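Local coordinates for AbiEi antitoxin C-terminal domain-containing protein (Mycobacterium tuberculosis, PDB 1ZEL), which is of unknown function but probably binds DNA through a winged-helix domain, and carries a domain related to the C-terminal part of AbiEi antitoxins, at residues 124-129 with 140-145. Numbering follows the deposited sequence.
Sequences IPIWLP and SYVSVV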
ATOM      1  N   ILE A 124       2.041   6.623   0.132  1.00 20.99           N
ATOM      2  CA  ILE A 124       1.564   5.234   0.264  1.00 19.30           C
ATOM      3  C   ILE A 124       1.464   4.599  -1.105  1.00 19.35           C
ATOM      4  O   ILE A 124       0.681   5.052  -1.948  1.00 19.99           O
ATOM      5  CB  ILE A 124       0.181   5.158   0.964  1.00 20.13           C
ATOM      6  CG1 ILE A 124       0.226   5.884   2.323  1.00 22.44           C
ATOM      7  CG2 ILE A 124      -0.257   3.659   1.093  1.00 16.85           C
ATOM      8  CD1 ILE A 124      -1.028   6.754   2.631  1.00 24.82           C
ATOM      9  N   PRO A 125       2.244   3.535  -1.346  1.00 20.34           N
ATOM     10  CA  PRO A 125       2.161   2.822  -2.614  1.00 20.02           C
ATOM     11  C   PRO A 125       0.902   1.958  -2.709  1.00 19.54           C
ATOM     12  O   PRO A 125       0.644   1.101  -1.840  1.00 19.02           O
ATOM     13  CB  PRO A 125       3.423   1.955  -2.605  1.00 19.73           C
ATOM     14  CG  PRO A 125       3.635   1.672  -1.148  1.00 20.93           C
ATOM     15  CD  PRO A 125       3.237   2.931  -0.434  1.00 20.39           C
ATOM     16  N   ILE A 126       0.112   2.202  -3.747  1.00 18.79           N
ATOM     17  CA  ILE A 126      -1.069   1.384  -4.021  1.00 17.82           C
ATOM     18  C   ILE A 126      -1.095   0.898  -5.451  1.00 18.86           C
ATOM     19  O   ILE A 126      -0.423   1.446  -6.315  1.00 21.19           O
ATOM     20  CB  ILE A 126      -2.409   2.151  -3.742  1.00 17.52           C
ATOM     21  CG1 ILE A 126      -2.533   3.387  -4.651  1.00 17.41           C
ATOM     22  CG2 ILE A 126      -2.529   2.548  -2.268  1.00 17.51           C
ATOM     23  CD1 ILE A 126      -3.916   4.044  -4.561  1.00 20.75           C
ATOM     24  N   TRP A 127      -1.891  -0.131  -5.695  1.00 18.60           N
ATOM     25  CA  TRP A 127      -2.201  -0.569  -7.043  1.00 18.37           C
ATOM     26  C   TRP A 127      -3.638  -0.167  -7.283  1.00 18.78           C
ATOM     27  O   TRP A 127      -4.464  -0.277  -6.368  1.00 17.24           O
ATOM     28  CB  TRP A 127      -2.050  -2.108  -7.164  1.00 20.12           C
ATOM     29  CG  TRP A 127      -2.652  -2.616  -8.485  1.00 21.34           C
ATOM     30  CD1 TRP A 127      -2.083  -2.554  -9.728  1.00 21.57           C
ATOM     31  CD2 TRP A 127      -3.975  -3.145  -8.676  1.00 23.46           C
ATOM     32  NE1 TRP A 127      -2.966  -3.053 -10.683  1.00 19.23           N
ATOM     33  CE2 TRP A 127      -4.131  -3.414 -10.057  1.00 23.31           C
ATOM     34  CE3 TRP A 127      -5.039  -3.426  -7.809  1.00 23.95           C
ATOM     35  CZ2 TRP A 127      -5.306  -3.960 -10.584  1.00 24.42           C
ATOM     36  CZ3 TRP A 127      -6.201  -3.959  -8.332  1.00 24.50           C
ATOM     37  CH2 TRP A 127      -6.330  -4.224  -9.707  1.00 22.38           C
ATOM     38  N   LEU A 128      -3.928   0.332  -8.491  1.00 19.93           N
ATOM     39  CA  LEU A 128      -5.295   0.611  -8.920  1.00 21.43           C
ATOM     40  C   LEU A 128      -5.548  -0.040 -10.269  1.00 23.01           C
ATOM     41  O   LEU A 128      -4.678   0.003 -11.126  1.00 23.42           O
ATOM     42  CB  LEU A 128      -5.501   2.131  -9.099  1.00 21.48           C
ATOM     43  CG  LEU A 128      -5.951   2.958  -7.893  1.00 23.60           C
ATOM     44  CD1 LEU A 128      -5.938   4.456  -8.263  1.00 25.77           C
ATOM     45  CD2 LEU A 128      -7.316   2.527  -7.430  1.00 21.62           C
ATOM     46  N   PRO A 129      -6.745  -0.608 -10.478  1.00 24.93           N
ATOM     47  CA  PRO A 129      -7.043  -1.123 -11.808  1.00 26.44           C
ATOM     48  C   PRO A 129      -7.096   0.002 -12.863  1.00 27.13           C
ATOM     49  O   PRO A 129      -7.342   1.164 -12.517  1.00 26.81           O
ATOM     50  CB  PRO A 129      -8.413  -1.768 -11.642  1.00 26.68           C
ATOM     51  CG  PRO A 129      -8.950  -1.293 -10.414  1.00 27.46           C
ATOM     52  CD  PRO A 129      -7.858  -0.819  -9.538  1.00 24.37           C
ATOM     53  N   SER A 140      -0.714  13.749  -3.605  1.00 25.79           N
ATOM     54  CA  SER A 140       0.389  14.075  -2.691  1.00 26.43           C
ATOM     55  C   SER A 140       0.639  13.019  -1.630  1.00 25.70           C
ATOM     56  O   SER A 140       1.627  13.107  -0.898  1.00 27.08           O
ATOM     57  CB  SER A 140       0.112  15.386  -1.952  1.00 26.43           C
ATOM     58  OG  SER A 140       0.148  16.508  -2.818  1.00 32.99           O
ATOM     59  N   TYR A 141      -0.268  12.059  -1.517  1.00 24.49           N
ATOM     60  CA  TYR A 141      -0.297  11.110  -0.392  1.00 23.11           C
ATOM     61  C   TYR A 141      -0.058   9.664  -0.808  1.00 22.56           C
ATOM     62  O   TYR A 141       0.286   8.828   0.027  1.00 21.72           O
ATOM     63  CB  TYR A 141      -1.646  11.236   0.369  1.00 23.34           C
ATOM     64  CG  TYR A 141      -1.853  12.634   0.940  1.00 20.40           C
ATOM     65  CD1 TYR A 141      -2.524  13.620   0.218  1.00 23.94           C
ATOM     66  CD2 TYR A 141      -1.338  12.967   2.180  1.00 26.31           C
ATOM     67  CE1 TYR A 141      -2.674  14.905   0.728  1.00 21.96           C
ATOM     68  CE2 TYR A 141      -1.486  14.234   2.699  1.00 28.65           C
ATOM     69  CZ  TYR A 141      -2.154  15.196   1.978  1.00 27.82           C
ATOM     70  OH  TYR A 141      -2.274  16.444   2.533  1.00 32.47           O
ATOM     71  N   VAL A 142      -0.224   9.383  -2.098  1.00 22.39           N
ATOM     72  CA  VAL A 142      -0.213   8.029  -2.616  0.50 23.30           C
ATOM     73  C   VAL A 142       0.623   7.968  -3.906  1.00 24.16           C
ATOM     74  O   VAL A 142       0.678   8.938  -4.644  1.00 25.15           O
ATOM     75  CB  VAL A 142      -1.682   7.552  -2.857  0.50 23.86           C
ATOM     76  CG1 VAL A 142      -1.726   6.204  -3.474  0.50 22.18           C
ATOM     77  CG2 VAL A 142      -2.476   7.539  -1.553  0.50 23.28           C
ATOM     78  N   SER A 143       1.280   6.842  -4.169  1.00 24.74           N
ATOM     79  CA  SER A 143       1.902   6.653  -5.472  1.00 25.40           C
ATOM     80  C   SER A 143       1.218   5.439  -6.073  1.00 24.91           C
ATOM     81  O   SER A 143       0.984   4.455  -5.379  1.00 26.14           O
ATOM     82  CB  SER A 143       3.404   6.436  -5.341  1.00 25.66           C
ATOM     83  OG  SER A 143       3.651   5.209  -4.709  1.00 30.28           O
ATOM     84  N   VAL A 144       0.843   5.517  -7.347  1.00 23.64           N
ATOM     85  CA  VAL A 144       0.012   4.484  -7.942  1.00 22.19           C
ATOM     86  C   VAL A 144       0.830   3.643  -8.910  1.00 22.72           C
ATOM     87  O   VAL A 144       1.538   4.186  -9.739  1.00 21.36           O
ATOM     88  CB  VAL A 144      -1.205   5.092  -8.696  1.00 22.44           C
ATOM     89  CG1 VAL A 144      -2.080   3.973  -9.240  1.00 22.24           C
ATOM     90  CG2 VAL A 144      -2.032   6.019  -7.771  1.00 20.31           C
ATOM     91  N   VAL A 145       0.750   2.317  -8.784  1.00 23.31           N
ATOM     92  CA  VAL A 145       1.363   1.437  -9.755  1.00 25.28           C
ATOM     93  C   VAL A 145       0.216   0.875 -10.573  1.00 26.50           C
ATOM     94  O   VAL A 145      -0.856   0.579 -10.042  1.00 25.22           O
ATOM     95  CB  VAL A 145       2.277   0.351  -9.096  1.00 25.12           C
ATOM     96  CG1 VAL A 145       1.466  -0.696  -8.361  1.00 26.18           C
ATOM     97  CG2 VAL A 145       3.165  -0.307 -10.165  1.00 25.17           C
TER
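Ile124 to Trp127 pair in parallel register with Val142 to Val145, the axes of the short strands inclined at 30° and approaching to 4.5 Å. The hydrogen bonds alternate as parallel strands require: Ile124 N gives to Tyr141 O at 2.8 Å, Ile124 O accepts Ser143 N, Ile126 N gives to Ser143 O and Ile126 O accepts Val145 N. A weak bond from Leu128 N to Val145 O, 3.5 Å long, extends the pairing one step further. Pro125 has no N-H to give, but its CA-H points at Ser143 O, and Ser143 OG rests 3.5 Å from Pro125 CA. Ile124, Ile126, Val142 and Val144 share one face of the sheet. There Val144 CG2 lies 4.1 Å from Ile126 CG1, while Val144 CG1, anti to its backbone N (chi1 -177°), lies 3.9 Å from Leu128 CB. Ile124, Ile126 and Val142 all touch Leu90 of helix 88-96. On the opposite face Trp127 CB touches Val145 CG1 at 4.0 Å, and the indole comes obliquely to Val145 O, with CD1 3.4 Å from that oxygen. Trp127 NE1 donates a hydrogen bond to Ile147 O, and the indole meets the ring of Trp149. Strand 124-127 is the middle of three, with 103-104 antiparallel on its other side, so this pairing forms the parallel half of a small mixed sheet packed against helix 88-96 in the AbiEi antitoxin C-terminal region.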